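Local atomic coordinates of uncharacterized protein (Eubacterium rectale, PDB entry 5COZ), a protein that is of unknown function but probably belongs among exported, possibly lipid-anchored proteins with a domain like that of the regulatory protein YycH. Residues V59-V64 against D316-W321; N182-N187 against F217-G222; P224-P229 against E304-A309; A238-H243 against I258-D263. All coordinates share one frame; numbering follows the deposited sequence.

Contact 1. Residues V59-V64 against D316-W321; sequences VKSGKV and DIKPVW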
loop_
_atom_site.group_PDB
_atom_site.type_symbol
_atom_site.label_atom_id
_atom_site.label_comp_id
_atom_site.label_asym_id
_atom_site.label_seq_id
_atom_site.Cartn_x
_atom_site.Cartn_y
_atom_site.Cartn_z
ATOM N N VAL A 59 -7.950 15.793 13.200
ATOM C CA VAL A 59 -7.038 15.576 12.078
ATOM C C VAL A 59 -6.984 16.790 11.194
ATOM O O VAL A 59 -8.026 17.399 10.873
ATOM C CB VAL A 59 -7.497 14.330 11.266
ATOM C CG1 VAL A 59 -6.611 14.067 10.044
ATOM C CG2 VAL A 59 -7.535 13.092 12.151
ATOM N N LYS A 60 -5.766 17.152 10.796
ATOM C CA LYS A 60 -5.528 18.256 9.887
ATOM C C LYS A 60 -5.786 17.883 8.446
ATOM O O LYS A 60 -5.510 16.763 8.037
ATOM C CB LYS A 60 -4.040 18.671 9.916
ATOM C CG LYS A 60 -3.567 19.210 11.243
ATOM C CD LYS A 60 -2.028 19.330 11.153
ATOM C CE LYS A 60 -1.433 20.047 12.327
ATOM N NZ LYS A 60 -1.720 21.514 12.248
ATOM N N SER A 61 -6.303 18.840 7.678
ATOM C CA SER A 61 -6.274 18.827 6.231
ATOM C C SER A 61 -5.220 19.816 5.831
ATOM O O SER A 61 -4.885 20.724 6.601
ATOM C CB SER A 61 -7.616 19.224 5.639
ATOM O OG SER A 61 -8.548 18.200 5.919
ATOM N N GLY A 62 -4.704 19.673 4.626
ATOM C CA GLY A 62 -3.681 20.624 4.219
ATOM C C GLY A 62 -3.393 20.596 2.740
ATOM O O GLY A 62 -4.196 20.116 1.930
ATOM N N LYS A 63 -2.280 21.217 2.405
ATOM C CA LYS A 63 -1.732 21.229 1.054
ATOM C C LYS A 63 -0.383 20.579 1.122
ATOM O O LYS A 63 0.373 20.830 2.080
ATOM C CB LYS A 63 -1.566 22.654 0.516
ATOM C CG LYS A 63 -2.822 23.508 0.466
ATOM C CD LYS A 63 -3.657 23.221 -0.739
ATOM C CE LYS A 63 -4.707 24.299 -0.906
ATOM N NZ LYS A 63 -5.674 23.878 -1.946
ATOM N N VAL A 64 -0.055 19.770 0.115
ATOM C CA VAL A 64 1.274 19.150 -0.011
ATOM C C VAL A 64 1.777 19.382 -1.407
ATOM O O VAL A 64 0.983 19.620 -2.326
ATOM C CB VAL A 64 1.269 17.611 0.280
ATOM C CG1 VAL A 64 0.795 17.292 1.698
ATOM C CG2 VAL A 64 0.430 16.860 -0.757
ATOM N N ASP A 316 -4.419 18.797 -2.403
ATOM C CA ASP A 316 -5.090 18.904 -1.115
ATOM C C ASP A 316 -4.948 17.544 -0.452
ATOM O O ASP A 316 -5.092 16.518 -1.142
ATOM C CB ASP A 316 -6.570 19.234 -1.285
ATOM C CG ASP A 316 -6.777 20.687 -1.650
ATOM O OD1 ASP A 316 -6.620 21.546 -0.758
ATOM O OD2 ASP A 316 -7.115 20.961 -2.820
ATOM N N ILE A 317 -4.669 17.511 0.838
ATOM C CA ILE A 317 -4.543 16.258 1.590
ATOM C C ILE A 317 -5.644 16.256 2.643
ATOM O O ILE A 317 -5.734 17.210 3.428
ATOM C CB ILE A 317 -3.122 16.067 2.173
ATOM C CG1 ILE A 317 -3.000 14.720 2.899
ATOM C CG2 ILE A 317 -2.616 17.250 3.053
ATOM C CD1 ILE A 317 -1.557 14.321 3.235
ATOM N N LYS A 318 -6.540 15.238 2.595
ATOM C CA LYS A 318 -7.687 15.239 3.504
ATOM C C LYS A 318 -7.886 13.846 4.030
ATOM O O LYS A 318 -7.657 12.876 3.285
ATOM C CB LYS A 318 -8.969 15.691 2.760
ATOM C CG LYS A 318 -8.856 17.140 2.232
ATOM C CD LYS A 318 -10.141 17.612 1.550
ATOM C CE LYS A 318 -11.237 17.902 2.565
ATOM N NZ LYS A 318 -12.538 18.230 1.913
ATOM N N PRO A 319 -8.340 13.690 5.281
ATOM C CA PRO A 319 -8.523 12.332 5.802
ATOM C C PRO A 319 -9.775 11.681 5.251
ATOM O O PRO A 319 -10.828 12.334 5.076
ATOM C CB PRO A 319 -8.663 12.547 7.319
ATOM C CG PRO A 319 -9.290 13.939 7.436
ATOM C CD PRO A 319 -8.627 14.716 6.313
ATOM N N VAL A 320 -9.660 10.380 5.029
ATOM C CA VAL A 320 -10.760 9.548 4.566
ATOM C C VAL A 320 -10.797 8.272 5.396
ATOM O O VAL A 320 -9.762 7.812 5.900
ATOM C CB VAL A 320 -10.648 9.198 3.036
ATOM C CG1 VAL A 320 -10.799 10.453 2.190
ATOM C CG2 VAL A 320 -9.349 8.451 2.686
ATOM N N TRP A 321 -11.992 7.679 5.502
ATOM C CA TRP A 321 -12.160 6.314 5.979
ATOM C C TRP A 321 -12.372 5.430 4.762
ATOM O O TRP A 321 -13.274 5.715 3.961
ATOM C CB TRP A 321 -13.361 6.200 6.923
ATOM C CG TRP A 321 -13.128 6.718 8.304
ATOM C CD1 TRP A 321 -13.690 7.826 8.868
ATOM C CD2 TRP A 321 -12.378 6.072 9.341
ATOM N NE1 TRP A 321 -13.309 7.932 10.193
ATOM C CE2 TRP A 321 -12.527 6.853 10.515
ATOM C CE3 TRP A 321 -11.585 4.912 9.392
ATOM C CZ2 TRP A 321 -11.922 6.508 11.732
ATOM C CZ3 TRP A 321 -10.994 4.557 10.606
ATOM C CH2 TRP A 321 -11.157 5.354 11.754
HETATM O O HOH W 1 -6.879 20.796 1.906
#
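The carboxylate of D316 takes the ammonium of K63 on the syn side of OD1, with NZ 2.8 Å from OD1 and 31° out of the carboxylate plane. The two side chains run side by side in the same direction. A bend at chi2 of K63 (-81°) turns CD back toward the acid, leaving CD 3.4 Å from D316 OD1. A water donates to D316 OD1 and also to G62 O, linking the acid to the opposite backbone. The ring of P319 is met at CB and CG by V59 CG1, each ring carbon lying 3.7 Å from that methyl. At CD of the same ring comes S61 OG, whose hydrogen bond goes to Y350 OH.

Between these groups the strands 58-66 and 314-330 pair antiparallel. G62 and I317 form a hydrogen-bonded pair: G62 N reaches I317 O at 2.9 Å, and I317 N reaches G62 O at 2.9 Å. Next to it, K63 and D316 are a non-hydrogen-bonded pair. On the face that carries I317, its CG2 lies 3.4 Å from G62 C, settled against a backbone without a side chain, and 3.7 Å from V64 CG1.

K63 NZ has a second acidic partner in D310, which would help hold its charge. G62 O, gripped by both a backbone N-H and a water, is doubly satisfied. The chemistry therefore divides by face: charge and water on the K63 and D316 side, apolar contact around I317.

Contact 2. Residues N182-N187 against F217-G222; sequences NVCEKN and FPDVYG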
loop_
_atom_site.group_PDB
_atom_site.type_symbol
_atom_site.label_atom_id
_atom_site.label_comp_id
_atom_site.label_asym_id
_atom_site.label_seq_id
_atom_site.Cartn_x
_atom_site.Cartn_y
_atom_site.Cartn_z
ATOM N N ASN A 182 9.418 8.802 6.373
ATOM C CA ASN A 182 8.613 8.517 7.563
ATOM C C ASN A 182 7.514 7.550 7.175
ATOM O O ASN A 182 6.828 7.777 6.165
ATOM C CB ASN A 182 8.002 9.794 8.135
ATOM C CG ASN A 182 8.936 10.581 9.023
ATOM O OD1 ASN A 182 10.099 10.207 9.263
ATOM N ND2 ASN A 182 8.442 11.692 9.540
ATOM N N VAL A 183 7.364 6.474 7.944
ATOM C CA VAL A 183 6.360 5.464 7.656
ATOM C C VAL A 183 5.598 5.127 8.938
ATOM O O VAL A 183 6.129 5.329 10.042
ATOM C CB VAL A 183 6.970 4.169 7.024
ATOM C CG1 VAL A 183 7.604 4.451 5.652
ATOM C CG2 VAL A 183 7.973 3.491 7.966
ATOM N N CYS A 184 4.401 4.552 8.792
ATOM C CA CYS A 184 3.683 4.065 9.984
ATOM C C CYS A 184 4.479 2.977 10.692
ATOM O O CYS A 184 5.212 2.206 10.052
ATOM C CB CYS A 184 2.307 3.525 9.616
ATOM S SG CYS A 184 1.240 4.738 8.822
ATOM N N GLU A 185 4.248 2.827 12.005
ATOM C CA GLU A 185 4.877 1.756 12.754
ATOM C C GLU A 185 4.417 0.396 12.238
ATOM O O GLU A 185 5.240 -0.521 12.156
ATOM C CB GLU A 185 4.566 1.889 14.251
ATOM C CG GLU A 185 5.166 3.145 14.852
ATOM C CD GLU A 185 5.093 3.299 16.362
ATOM O OE1 GLU A 185 4.821 2.299 17.068
ATOM O OE2 GLU A 185 5.350 4.427 16.841
ATOM N N LYS A 186 3.135 0.260 11.851
ATOM C CA LYS A 186 2.626 -0.991 11.317
ATOM C C LYS A 186 3.030 -1.159 9.851
ATOM O O LYS A 186 2.830 -0.276 9.021
ATOM C CB LYS A 186 1.096 -1.079 11.449
ATOM C CG LYS A 186 0.515 -2.358 10.818
ATOM C CD LYS A 186 -0.976 -2.464 10.988
ATOM C CE LYS A 186 -1.500 -3.692 10.260
ATOM N NZ LYS A 186 -2.926 -3.984 10.676
ATOM N N ASN A 187 3.607 -2.317 9.553
ATOM C CA ASN A 187 3.900 -2.703 8.183
ATOM C C ASN A 187 3.235 -4.068 7.956
ATOM O O ASN A 187 2.708 -4.685 8.901
ATOM C CB ASN A 187 5.410 -2.715 7.904
ATOM C CG ASN A 187 6.193 -3.431 8.938
ATOM O OD1 ASN A 187 6.058 -4.636 9.080
ATOM N ND2 ASN A 187 6.970 -2.685 9.735
ATOM N N PHE A 217 4.248 2.064 4.934
ATOM C CA PHE A 217 3.326 3.068 4.473
ATOM C C PHE A 217 3.757 4.487 4.813
ATOM O O PHE A 217 3.596 4.935 5.938
ATOM C CB PHE A 217 1.934 2.758 5.070
ATOM C CG PHE A 217 1.498 1.338 4.779
ATOM C CD1 PHE A 217 1.155 0.950 3.488
ATOM C CD2 PHE A 217 1.557 0.358 5.770
ATOM C CE1 PHE A 217 0.834 -0.378 3.202
ATOM C CE2 PHE A 217 1.227 -0.975 5.489
ATOM C CZ PHE A 217 0.845 -1.333 4.209
ATOM N N PRO A 218 4.313 5.202 3.818
ATOM C CA PRO A 218 4.705 6.617 4.025
ATOM C C PRO A 218 3.539 7.399 4.620
ATOM O O PRO A 218 2.388 7.254 4.176
ATOM C CB PRO A 218 5.035 7.094 2.617
ATOM C CG PRO A 218 5.600 5.827 1.967
ATOM C CD PRO A 218 4.652 4.745 2.450
ATOM N N ASP A 219 3.831 8.202 5.658
ATOM C CA ASP A 219 2.757 8.874 6.343
ATOM C C ASP A 219 3.108 10.295 6.739
ATOM O O ASP A 219 4.240 10.752 6.554
ATOM C CB ASP A 219 2.401 8.053 7.611
ATOM C CG ASP A 219 3.401 8.002 8.755
ATOM O OD1 ASP A 219 4.612 8.234 8.514
ATOM O OD2 ASP A 219 2.979 7.677 9.891
ATOM N N VAL A 220 2.111 10.998 7.289
ATOM C CA VAL A 220 2.285 12.345 7.826
ATOM C C VAL A 220 1.254 12.442 8.958
ATOM O O VAL A 220 0.156 11.888 8.826
ATOM C CB VAL A 220 2.196 13.443 6.726
ATOM C CG1 VAL A 220 0.811 13.535 6.096
ATOM C CG2 VAL A 220 2.650 14.803 7.261
ATOM N N TYR A 221 1.644 13.006 10.107
ATOM C CA TYR A 221 0.771 13.065 11.299
ATOM C C TYR A 221 0.259 11.666 11.671
ATOM O O TYR A 221 -0.861 11.507 12.183
ATOM C CB TYR A 221 -0.370 14.080 11.125
ATOM C CG TYR A 221 0.190 15.473 10.953
ATOM C CD1 TYR A 221 0.849 16.113 11.999
ATOM C CD2 TYR A 221 0.109 16.129 9.727
ATOM C CE1 TYR A 221 1.450 17.360 11.820
ATOM C CE2 TYR A 221 0.671 17.389 9.545
ATOM C CZ TYR A 221 1.341 17.998 10.592
ATOM O OH TYR A 221 1.916 19.219 10.403
ATOM N N GLY A 222 1.104 10.663 11.429
ATOM C CA GLY A 222 0.790 9.281 11.787
ATOM C C GLY A 222 -0.198 8.557 10.897
ATOM O O GLY A 222 -0.516 7.409 11.183
HETATM O O HOH W 2 6.338 10.205 4.783
HETATM O O HOH W 3 6.070 12.575 7.361
HETATM O O HOH W 4 4.587 1.217 7.592
#
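D219 meets V183 and C184 through a side chain whose chi1 of 69° sets CG between its own backbone N and carbonyl carbon; with chi2 near -23°, OD1 lies 3.3 Å from V183 C. F217 turns the other way: CG lies anti to the carbonyl carbon (chi1 -53°), and the ring beyond it presents its edge to the opposite loop, with CD2 3.5 Å from K186 O, which lies in the ring plane. The sulphur of C184 touches both residues, its SG 3.7 Å from D219 CB and in looser contact with F217 CB.

The backbones come together at V183 and P218, and a hydrogen bond flanks that pair at each end. D219 N donates to N182 O at 3.1 Å, and C184 N donates to F217 O at 3.0 Å. N182 O is gripped a second time by a water that also donates to D219 O. Another water bridges the F217 end: it donates to C184 O and to K186 O, at 2.7 Å each, and accepts from F217 N. Through this water C184 and K186 are linked to F217 N, in addition to the direct bond from C184 N.

The loop runs from helix 165-178 to strand 188-192, and it lies along strand 211-220, the antiparallel partner of 188-192. N187 ND2 bonds back to E169 of that helix, and K186 NZ reaches E48 and N50 of strand 43-50. F217 carries the contact inward, meeting the ring of W52 and the guanidinium of R227.

Contact 3. Residues P224-P229 against E304-A309; sequences PYSRCP and EYMLFA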
loop_
_atom_site.group_PDB
_atom_site.type_symbol
_atom_site.label_atom_id
_atom_site.label_comp_id
_atom_site.label_asym_id
_atom_site.label_seq_id
_atom_site.Cartn_x
_atom_site.Cartn_y
_atom_site.Cartn_z
ATOM N N PRO A 224 -1.234 7.223 7.020
ATOM C CA PRO A 224 -0.611 6.948 5.723
ATOM C C PRO A 224 -1.339 7.599 4.562
ATOM O O PRO A 224 -2.579 7.705 4.584
ATOM C CB PRO A 224 -0.684 5.417 5.607
ATOM C CG PRO A 224 -1.956 5.055 6.342
ATOM C CD PRO A 224 -1.975 6.053 7.532
ATOM N N TYR A 225 -0.589 7.949 3.512
ATOM C CA TYR A 225 -1.266 8.339 2.283
ATOM C C TYR A 225 -2.054 7.136 1.775
ATOM O O TYR A 225 -1.720 5.969 2.058
ATOM C CB TYR A 225 -0.291 8.830 1.188
ATOM C CG TYR A 225 0.749 9.782 1.682
ATOM C CD1 TYR A 225 0.404 11.049 2.133
ATOM C CD2 TYR A 225 2.100 9.442 1.642
ATOM C CE1 TYR A 225 1.378 11.932 2.629
ATOM C CE2 TYR A 225 3.073 10.306 2.121
ATOM C CZ TYR A 225 2.697 11.533 2.648
ATOM O OH TYR A 225 3.677 12.387 3.057
ATOM N N SER A 226 -3.095 7.428 1.035
ATOM C CA SER A 226 -4.074 6.461 0.588
ATOM C C SER A 226 -3.479 5.203 -0.060
ATOM O O SER A 226 -2.590 5.290 -0.929
ATOM C CB SER A 226 -5.020 7.154 -0.384
ATOM O OG SER A 226 -5.852 6.234 -1.065
ATOM N N ARG A 227 -4.010 4.051 0.368
ATOM C CA ARG A 227 -3.687 2.727 -0.162
ATOM C C ARG A 227 -4.756 2.271 -1.156
ATOM O O ARG A 227 -4.775 1.113 -1.547
ATOM C CB ARG A 227 -3.540 1.726 0.978
ATOM C CG ARG A 227 -2.292 2.027 1.818
ATOM C CD ARG A 227 -2.452 1.539 3.242
ATOM N NE ARG A 227 -2.591 0.090 3.390
ATOM C CZ ARG A 227 -3.652 -0.521 3.932
ATOM N NH1 ARG A 227 -4.755 0.164 4.200
ATOM N NH2 ARG A 227 -3.624 -1.827 4.176
ATOM N N CYS A 228 -5.620 3.195 -1.594
ATOM C CA CYS A 228 -6.634 2.906 -2.572
ATOM C C CYS A 228 -6.016 2.657 -3.944
ATOM O O CYS A 228 -5.074 3.341 -4.345
ATOM C CB CYS A 228 -7.624 4.068 -2.667
ATOM S SG CYS A 228 -8.713 4.209 -1.249
ATOM N N PRO A 229 -6.682 1.833 -4.742
ATOM C CA PRO A 229 -6.324 1.732 -6.171
ATOM C C PRO A 229 -6.491 3.075 -6.899
ATOM O O PRO A 229 -7.188 3.985 -6.428
ATOM C CB PRO A 229 -7.398 0.773 -6.716
ATOM C CG PRO A 229 -7.753 -0.089 -5.529
ATOM C CD PRO A 229 -7.772 0.907 -4.378
ATOM N N GLU A 304 -7.023 7.010 6.351
ATOM C CA GLU A 304 -5.932 7.324 5.434
ATOM C C GLU A 304 -5.999 8.768 5.007
ATOM O O GLU A 304 -7.020 9.423 5.173
ATOM C CB GLU A 304 -5.976 6.407 4.185
ATOM C CG GLU A 304 -6.023 4.932 4.580
ATOM C CD GLU A 304 -6.008 3.929 3.448
ATOM O OE1 GLU A 304 -6.042 4.360 2.274
ATOM O OE2 GLU A 304 -6.074 2.707 3.731
ATOM N N TYR A 305 -4.903 9.269 4.416
ATOM C CA TYR A 305 -4.890 10.606 3.846
ATOM C C TYR A 305 -4.983 10.495 2.339
ATOM O O TYR A 305 -4.067 9.971 1.688
ATOM C CB TYR A 305 -3.581 11.330 4.217
ATOM C CG TYR A 305 -3.648 12.223 5.433
ATOM C CD1 TYR A 305 -4.649 13.184 5.566
ATOM C CD2 TYR A 305 -2.657 12.183 6.404
ATOM C CE1 TYR A 305 -4.656 14.087 6.635
ATOM C CE2 TYR A 305 -2.646 13.087 7.473
ATOM C CZ TYR A 305 -3.643 14.042 7.579
ATOM O OH TYR A 305 -3.613 14.942 8.620
HETATM N N MSE A 306 -6.063 11.030 1.775
HETATM C CA MSE A 306 -6.223 11.009 0.325
HETATM C C MSE A 306 -5.709 12.321 -0.254
HETATM O O MSE A 306 -5.903 13.385 0.343
HETATM C CB MSE A 306 -7.683 10.789 -0.065
HETATM C CG MSE A 306 -7.853 10.683 -1.572
HETATM SE SE MSE A 306 -9.560 9.915 -2.052
HETATM C CE MSE A 306 -9.119 8.078 -1.778
ATOM N N LEU A 307 -5.035 12.209 -1.404
ATOM C CA LEU A 307 -4.570 13.378 -2.123
ATOM C C LEU A 307 -5.473 13.707 -3.279
ATOM O O LEU A 307 -5.895 12.814 -4.032
ATOM C CB LEU A 307 -3.180 13.176 -2.645
ATOM C CG LEU A 307 -2.103 12.984 -1.609
ATOM C CD1 LEU A 307 -0.878 13.246 -2.218
ATOM C CD2 LEU A 307 -2.162 14.014 -0.516
ATOM N N PHE A 308 -5.770 15.016 -3.421
ATOM C CA PHE A 308 -6.621 15.495 -4.502
ATOM C C PHE A 308 -5.836 16.518 -5.281
ATOM O O PHE A 308 -5.408 17.538 -4.705
ATOM C CB PHE A 308 -7.922 16.099 -3.935
ATOM C CG PHE A 308 -8.753 15.136 -3.125
ATOM C CD1 PHE A 308 -9.683 14.304 -3.745
ATOM C CD2 PHE A 308 -8.560 15.006 -1.752
ATOM C CE1 PHE A 308 -10.454 13.417 -2.999
ATOM C CE2 PHE A 308 -9.325 14.121 -1.009
ATOM C CZ PHE A 308 -10.280 13.342 -1.634
ATOM N N ALA A 309 -5.644 16.279 -6.583
ATOM C CA ALA A 309 -4.879 17.236 -7.391
ATOM C C ALA A 309 -5.458 18.645 -7.289
ATOM O O ALA A 309 -6.679 18.831 -7.281
ATOM C CB ALA A 309 -4.840 16.779 -8.842
#
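E304 uses both carboxylate oxygens on R227. Its OE2 takes R227 NH1 at 2.9 Å, a salt bridge approached on the syn side, with OE2 at the edge of the guanidinium and near its plane. Its OE1 takes the backbone R227 N at 2.8 Å, this donor standing 50° above the carboxylate plane. The carboxylate and guanidinium planes are 70° apart, and the two side chains cross at about a right angle. All this is buried, and the charges are shared further: R227 also pairs with E300 and E188, while E304 OE2 accepts from S302 OG and is hydrogen-bonded to Y324 OH.

Two backbone bonds bracket Y305. Y305 N reaches P224 O at 2.8 Å, and S226 N reaches Y305 O at 2.8 Å, forming a single bridge between Y225 and Y305. By this bridge the loop after strand 223-224, from the antiparallel sheet, is laid against strand 295-311 of the mixed sheet. Just beyond, S226 closes an ST turn, its OG accepting from C228 N at 3.1 Å.

Packing lies farther along the strand. In the selenomethionine M306, chi3 of -80° folds CE back toward the loop, where it rests 3.8 Å from S226 OG and 3.9 Å from C228 SG. C228 and M306 both also touch V346 of strand 338-348, and Y305 directs its ring away to place OH on K60 O.

Contact 4. Residues A238-H243 against I258-D263; sequences ANQENH and IPPLYD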
loop_
_atom_site.group_PDB
_atom_site.type_symbol
_atom_site.label_atom_id
_atom_site.label_comp_id
_atom_site.label_asym_id
_atom_site.label_seq_id
_atom_site.Cartn_x
_atom_site.Cartn_y
_atom_site.Cartn_z
ATOM N N ALA A 238 -3.535 10.292 -11.770
ATOM C CA ALA A 238 -3.303 8.854 -11.761
ATOM C C ALA A 238 -2.665 8.459 -10.432
ATOM O O ALA A 238 -1.447 8.246 -10.345
ATOM C CB ALA A 238 -2.425 8.455 -12.946
ATOM N N ASN A 239 -3.495 8.406 -9.365
ATOM C CA ASN A 239 -2.989 8.053 -8.037
ATOM C C ASN A 239 -2.640 6.569 -8.014
ATOM O O ASN A 239 -3.025 5.797 -8.908
ATOM C CB ASN A 239 -4.023 8.387 -6.951
ATOM C CG ASN A 239 -5.312 7.623 -7.132
ATOM O OD1 ASN A 239 -6.065 7.861 -8.098
ATOM N ND2 ASN A 239 -5.545 6.628 -6.288
ATOM N N GLN A 240 -1.842 6.188 -7.038
ATOM C CA GLN A 240 -1.491 4.785 -6.891
ATOM C C GLN A 240 -1.426 4.436 -5.437
ATOM O O GLN A 240 -1.378 5.321 -4.575
ATOM C CB GLN A 240 -0.172 4.452 -7.585
ATOM C CG GLN A 240 1.001 5.109 -6.948
ATOM C CD GLN A 240 2.173 5.093 -7.893
ATOM O OE1 GLN A 240 2.281 5.940 -8.792
ATOM N NE2 GLN A 240 3.091 4.152 -7.681
ATOM N N GLU A 241 -1.384 3.122 -5.172
ATOM C CA GLU A 241 -1.352 2.646 -3.803
ATOM C C GLU A 241 -0.071 3.063 -3.108
ATOM O O GLU A 241 1.046 2.859 -3.621
ATOM C CB GLU A 241 -1.485 1.132 -3.762
ATOM C CG GLU A 241 -2.820 0.639 -4.319
ATOM C CD GLU A 241 -2.789 -0.831 -4.708
ATOM O OE1 GLU A 241 -2.917 -1.686 -3.808
ATOM O OE2 GLU A 241 -2.504 -1.118 -5.888
ATOM N N ASN A 242 -0.235 3.697 -1.951
ATOM C CA ASN A 242 0.902 4.161 -1.175
ATOM C C ASN A 242 1.555 3.016 -0.405
ATOM O O ASN A 242 1.175 2.757 0.747
ATOM C CB ASN A 242 0.459 5.241 -0.201
ATOM C CG ASN A 242 1.557 5.697 0.693
ATOM O OD1 ASN A 242 2.651 6.025 0.230
ATOM N ND2 ASN A 242 1.280 5.747 1.990
ATOM N N HIS A 243 2.525 2.354 -1.012
ATOM C CA HIS A 243 3.311 1.368 -0.287
ATOM C C HIS A 243 4.748 1.460 -0.744
ATOM O O HIS A 243 5.042 1.513 -1.942
ATOM C CB HIS A 243 2.779 -0.112 -0.373
ATOM C CG HIS A 243 2.327 -0.561 -1.731
ATOM N ND1 HIS A 243 1.059 -1.094 -1.924
ATOM C CD2 HIS A 243 2.987 -0.598 -2.913
ATOM C CE1 HIS A 243 0.990 -1.426 -3.200
ATOM N NE2 HIS A 243 2.123 -1.165 -3.836
ATOM N N ILE A 258 9.931 2.728 -4.307
ATOM C CA ILE A 258 9.466 3.912 -3.606
ATOM C C ILE A 258 8.318 4.513 -4.375
ATOM O O ILE A 258 8.467 4.804 -5.556
ATOM C CB ILE A 258 10.600 4.945 -3.442
ATOM C CG1 ILE A 258 11.877 4.312 -2.790
ATOM C CG2 ILE A 258 10.121 6.188 -2.625
ATOM C CD1 ILE A 258 13.035 5.330 -2.661
ATOM N N PRO A 259 7.164 4.670 -3.714
ATOM C CA PRO A 259 6.004 5.274 -4.373
ATOM C C PRO A 259 6.113 6.796 -4.402
ATOM O O PRO A 259 7.030 7.362 -3.773
ATOM C CB PRO A 259 4.858 4.837 -3.447
ATOM C CG PRO A 259 5.463 4.899 -2.066
ATOM C CD PRO A 259 6.902 4.410 -2.278
ATOM N N PRO A 260 5.150 7.502 -5.007
ATOM C CA PRO A 260 5.176 8.974 -4.932
ATOM C C PRO A 260 5.146 9.465 -3.507
ATOM O O PRO A 260 4.410 8.934 -2.652
ATOM C CB PRO A 260 3.892 9.391 -5.666
ATOM C CG PRO A 260 3.611 8.219 -6.599
ATOM C CD PRO A 260 3.979 7.024 -5.771
ATOM N N LEU A 261 5.972 10.508 -3.231
ATOM C CA LEU A 261 6.076 11.096 -1.908
ATOM C C LEU A 261 5.713 12.546 -1.987
ATOM O O LEU A 261 5.690 13.130 -3.076
ATOM C CB LEU A 261 7.456 10.919 -1.260
ATOM C CG LEU A 261 7.931 9.472 -1.050
ATOM C CD1 LEU A 261 9.358 9.466 -0.474
ATOM C CD2 LEU A 261 6.957 8.686 -0.128
ATOM N N TYR A 262 5.345 13.111 -0.826
ATOM C CA TYR A 262 4.790 14.453 -0.740
ATOM C C TYR A 262 5.380 15.209 0.412
ATOM O O TYR A 262 5.753 14.610 1.426
ATOM C CB TYR A 262 3.259 14.369 -0.579
ATOM C CG TYR A 262 2.617 13.591 -1.707
ATOM C CD1 TYR A 262 2.305 14.206 -2.915
ATOM C CD2 TYR A 262 2.406 12.211 -1.604
ATOM C CE1 TYR A 262 1.792 13.478 -3.991
ATOM C CE2 TYR A 262 1.947 11.469 -2.691
ATOM C CZ TYR A 262 1.607 12.112 -3.872
ATOM O OH TYR A 262 1.088 11.426 -4.955
ATOM N N ASP A 263 5.493 16.534 0.255
ATOM C CA ASP A 263 6.030 17.422 1.287
ATOM C C ASP A 263 4.901 18.327 1.789
ATOM O O ASP A 263 4.293 19.051 1.009
ATOM C CB ASP A 263 7.206 18.266 0.737
ATOM C CG ASP A 263 7.979 19.027 1.802
ATOM O OD1 ASP A 263 8.195 18.473 2.862
ATOM O OD2 ASP A 263 8.327 20.207 1.564
HETATM O O HOH W 5 -0.326 8.641 -5.889
HETATM O O HOH W 6 2.561 7.047 -2.300
#
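N242 OD1 and P260 O share one water, which donates to each at 2.7 Å. The amide is held at its other end too: N242 ND2 bonds to both P218 O and Y225 O, so three polar partners fix the rotation of the group. With CG anti to the backbone N (chi1 176°), this side chain crosses obliquely to P259, its OD1 3.8 Å from P259 CG.

P259 is the residue with the largest buried share of the contact. Its ring carbons are set around the carbonyl of H243, with CG 3.4 Å from H243 O and both CB and CD only slightly farther off. H243 N in turn makes a weak bond to E241 O at 3.0 Å, closing an inverse gamma turn centred on N242. The same E241 O lies 4.0 Å above the plane of the H243 imidazole, over its centre.

The two segments flank a beta-hairpin: residues 238-243 lead into its first strand, 244-249, and its second, strand 252-258, ends at I258. From there the chain passes through P259, P260 and L261 into strand 262-272, leaving the antiparallel sheet for the mixed one.

Q240, at the exposed end, meets P260 tip to tip. Its chi1 of 67° puts CG between the backbone N and the carbonyl carbon, and the extended chain beyond sets the amide against the ring, with Q240 CD 3.4 Å from P260 CD. A second water accepts from Q240 N at 3.1 Å and is also hydrogen-bonded to Y262 OH, whose ring stands edge-to-face with those of Y225 and Y315.

Contacts 1 and 3 are buried and share the mixed sheet, since strands 314-330 and 295-311 are neighbours in it; D316 N and F308 O, 2.8 Å apart in a probable hydrogen bond, join them. Contacts 2 and 4 are partly buried; contact 2 combines direct backbone bonds with water bridges, and contact 4 relies on water for its polar links between segments. Contact 1 is regular strand pairing with one salt bridge toward the partly exposed face, whereas contact 3 buries its charge pair between a loop and a strand. N242 links contact 4 to contacts 2 and 3, its O packing on F217 CD1 and its N bonding to S226 O.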